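Local coordinates for peptide ABC transporter permease (Staphylococcus hominis, PDB 6H7U), which probably transports peptides across the cell membrane as a member of the POT family within the major facilitator superfamily, at residues A[272-277]-A[427-432]. Numbering follows the deposited sequence.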
ATOM      1  N   LEU A 272       8.347  -9.730  22.111  1.00 84.82           N
ATOM      2  CA  LEU A 272       9.306  -9.529  23.206  1.00 85.20           C
ATOM      3  C   LEU A 272       8.991 -10.382  24.440  1.00 91.50           C
ATOM      4  O   LEU A 272       9.900 -11.017  24.974  1.00 90.79           O
ATOM      5  CB  LEU A 272       9.452  -8.041  23.603  1.00 85.39           C
ATOM      6  CG  LEU A 272      10.086  -7.083  22.577  1.00 90.65           C
ATOM      7  CD1 LEU A 272       9.892  -5.638  22.986  1.00 90.46           C
ATOM      8  CD2 LEU A 272      11.560  -7.359  22.376  1.00 92.84           C
ATOM      9  N   ARG A 273       7.714 -10.419  24.873  1.00 90.79           N
ATOM     10  CA  ARG A 273       7.273 -11.181  26.048  1.00 91.63           C
ATOM     11  C   ARG A 273       7.223 -12.705  25.839  1.00 98.29           C
ATOM     12  O   ARG A 273       7.069 -13.435  26.823  1.00 98.54           O
ATOM     13  CB  ARG A 273       5.922 -10.667  26.577  1.00 93.16           C
ATOM     14  CG  ARG A 273       6.000  -9.319  27.284  1.00110.19           C
ATOM     15  CD  ARG A 273       4.638  -8.877  27.783  1.00128.81           C
ATOM     16  NE  ARG A 273       4.363  -9.384  29.126  1.00143.82           N
ATOM     17  CZ  ARG A 273       3.638 -10.465  29.405  1.00163.25           C
ATOM     18  NH1 ARG A 273       3.085 -11.174  28.425  1.00152.31           N
ATOM     19  NH2 ARG A 273       3.451 -10.840  30.662  1.00152.18           N
ATOM     20  N   SER A 274       7.354 -13.189  24.581  1.00 96.10           N
ATOM     21  CA  SER A 274       7.328 -14.622  24.268  1.00 96.57           C
ATOM     22  C   SER A 274       8.523 -15.371  24.859  1.00102.66           C
ATOM     23  O   SER A 274       9.615 -14.811  24.980  1.00101.99           O
ATOM     24  CB  SER A 274       7.247 -14.859  22.764  1.00100.27           C
ATOM     25  OG  SER A 274       7.084 -16.243  22.494  1.00111.97           O
ATOM     26  N   LYS A 275       8.289 -16.635  25.246  1.00100.38           N
ATOM     27  CA  LYS A 275       9.284 -17.526  25.844  1.00100.43           C
ATOM     28  C   LYS A 275       9.973 -18.393  24.773  1.00104.32           C
ATOM     29  O   LYS A 275      10.949 -19.085  25.076  1.00103.82           O
ATOM     30  CB  LYS A 275       8.636 -18.398  26.938  1.00103.42           C
ATOM     31  CG  LYS A 275       8.165 -17.619  28.165  1.00126.70           C
ATOM     32  CD  LYS A 275       6.993 -18.308  28.843  1.00143.14           C
ATOM     33  CE  LYS A 275       6.392 -17.455  29.932  1.00159.18           C
ATOM     34  NZ  LYS A 275       5.255 -18.141  30.603  1.00170.25           N
ATOM     35  N   ASP A 276       9.478 -18.324  23.517  1.00101.16           N
ATOM     36  CA  ASP A 276      10.009 -19.066  22.368  1.00101.20           C
ATOM     37  C   ASP A 276      11.155 -18.311  21.680  1.00105.76           C
ATOM     38  O   ASP A 276      12.047 -18.946  21.114  1.00105.84           O
ATOM     39  CB  ASP A 276       8.891 -19.385  21.355  1.00102.92           C
ATOM     40  CG  ASP A 276       7.677 -20.107  21.919  1.00114.25           C
ATOM     41  OD1 ASP A 276       7.859 -21.014  22.765  1.00115.18           O
ATOM     42  OD2 ASP A 276       6.544 -19.778  21.500  1.00120.88           O
ATOM     43  N   VAL A 277      11.120 -16.960  21.732  1.00102.03           N
ATOM     44  CA  VAL A 277      12.125 -16.059  21.156  1.00101.42           C
ATOM     45  C   VAL A 277      13.375 -16.096  22.052  1.00104.27           C
ATOM     46  O   VAL A 277      13.271 -15.850  23.257  1.00104.55           O
ATOM     47  CB  VAL A 277      11.562 -14.614  20.980  1.00105.72           C
ATOM     48  CG1 VAL A 277      12.625 -13.648  20.465  1.00105.61           C
ATOM     49  CG2 VAL A 277      10.345 -14.599  20.061  1.00105.35           C
ATOM     50  N   LYS A 427      12.240 -17.429  15.003  1.00118.87           N
ATOM     51  CA  LYS A 427      11.849 -18.722  14.430  1.00118.25           C
ATOM     52  C   LYS A 427      10.321 -18.938  14.420  1.00119.37           C
ATOM     53  O   LYS A 427       9.759 -19.227  13.363  1.00118.17           O
ATOM     54  CB  LYS A 427      12.576 -19.875  15.153  1.00121.29           C
ATOM     55  CG  LYS A 427      12.358 -21.254  14.531  1.00137.67           C
ATOM     56  CD  LYS A 427      12.907 -22.362  15.419  1.00149.21           C
ATOM     57  CE  LYS A 427      12.514 -23.744  14.952  1.00161.93           C
ATOM     58  NZ  LYS A 427      13.265 -24.163  13.737  1.00172.34           N
ATOM     59  N   ALA A 428       9.665 -18.781  15.584  1.00114.90           N
ATOM     60  CA  ALA A 428       8.224 -18.984  15.758  1.00113.84           C
ATOM     61  C   ALA A 428       7.351 -17.774  15.373  1.00114.67           C
ATOM     62  O   ALA A 428       6.124 -17.902  15.335  1.00114.47           O
ATOM     63  CB  ALA A 428       7.939 -19.408  17.194  1.00114.96           C
ATOM     64  N   PHE A 429       7.975 -16.612  15.084  1.00108.58           N
ATOM     65  CA  PHE A 429       7.256 -15.378  14.756  1.00107.56           C
ATOM     66  C   PHE A 429       7.625 -14.800  13.377  1.00109.12           C
ATOM     67  O   PHE A 429       7.855 -13.594  13.246  1.00109.07           O
ATOM     68  CB  PHE A 429       7.429 -14.341  15.888  1.00109.49           C
ATOM     69  CG  PHE A 429       6.807 -14.768  17.197  1.00111.08           C
ATOM     70  CD1 PHE A 429       7.491 -15.605  18.070  1.00114.50           C
ATOM     71  CD2 PHE A 429       5.534 -14.341  17.551  1.00113.31           C
ATOM     72  CE1 PHE A 429       6.905 -16.026  19.264  1.00115.40           C
ATOM     73  CE2 PHE A 429       4.951 -14.751  18.752  1.00116.23           C
ATOM     74  CZ  PHE A 429       5.640 -15.593  19.598  1.00114.30           C
ATOM     75  N   ASN A 430       7.617 -15.661  12.342  1.00102.86           N
ATOM     76  CA  ASN A 430       7.926 -15.265  10.966  1.00101.38           C
ATOM     77  C   ASN A 430       6.792 -14.480  10.309  1.00101.60           C
ATOM     78  O   ASN A 430       7.065 -13.485   9.632  1.00100.99           O
ATOM     79  CB  ASN A 430       8.334 -16.467  10.117  1.00101.26           C
ATOM     80  CG  ASN A 430       9.803 -16.799  10.212  1.00121.78           C
ATOM     81  OD1 ASN A 430      10.194 -17.841  10.743  1.00115.80           O
ATOM     82  ND2 ASN A 430      10.652 -15.924   9.692  1.00113.32           N
ATOM     83  N   ALA A 431       5.528 -14.921  10.507  1.00 95.66           N
ATOM     84  CA  ALA A 431       4.335 -14.256   9.970  1.00 94.06           C
ATOM     85  C   ALA A 431       4.065 -12.965  10.745  1.00 94.59           C
ATOM     86  O   ALA A 431       3.651 -11.970  10.144  1.00 93.57           O
ATOM     87  CB  ALA A 431       3.131 -15.182  10.048  1.00 94.86           C
ATOM     88  N   GLN A 432       4.343 -12.978  12.072  1.00 89.28           N
ATOM     89  CA  GLN A 432       4.193 -11.832  12.976  1.00 87.89           C
ATOM     90  C   GLN A 432       5.179 -10.713  12.628  1.00 89.69           C
ATOM     91  O   GLN A 432       4.852  -9.540  12.817  1.00 88.83           O
ATOM     92  CB  GLN A 432       4.313 -12.255  14.451  1.00 89.03           C
ATOM     93  CG  GLN A 432       3.041 -12.913  15.003  1.00 89.84           C
ATOM     94  CD  GLN A 432       3.001 -14.426  14.890  1.00 96.92           C
ATOM     95  OE1 GLN A 432       3.720 -15.057  14.104  1.00 90.49           O
ATOM     96  NE2 GLN A 432       2.136 -15.046  15.679  1.00 84.60           N
TER
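Phe429 reaches across to the 272-277 segment and presents the outer edge of its ring to Ser274, whose OG lies near the ring plane, 3.2 Å from Phe429 CE1 and almost as close to CZ. Beside it, Val277 meets the same ring obliquely through one methyl, CG2 standing 3.6 Å from Phe429 CD1, and the two side chains cross at about a right angle. To one side of the ring, Asp276 adds a looser touch, its CB 4.3 Å from Ala428 CB. The ring owes its reach to a first torsion that sets CG anti to the carbonyl carbon (chi1 -65°), while Val277 puts CG2 in the same relation to its own carbonyl carbon, with CG1, anti to the backbone N, turned farther from the ring. In this helical transporter of the major facilitator superfamily, two inter-helix connections thus pack at the protein surface: the short turn between helices 249-273 and 279-302, and the residues leading into helix 430-451, for which Phe429 occupies the N-cap position. Ser274 OG also accepts a weak but nearly straight bond from Asp276 N (3.3 Å, 166°), an ST turn just after helix 249-273. Further out, Met271 also touches the Phe429 side chain, and residues of helix 279-302 hydrogen-bond on both sides of the contact, Arg282 NE to Leu272 O at the end of helix 249-273 and Glu281 OE2 to Lys427 N.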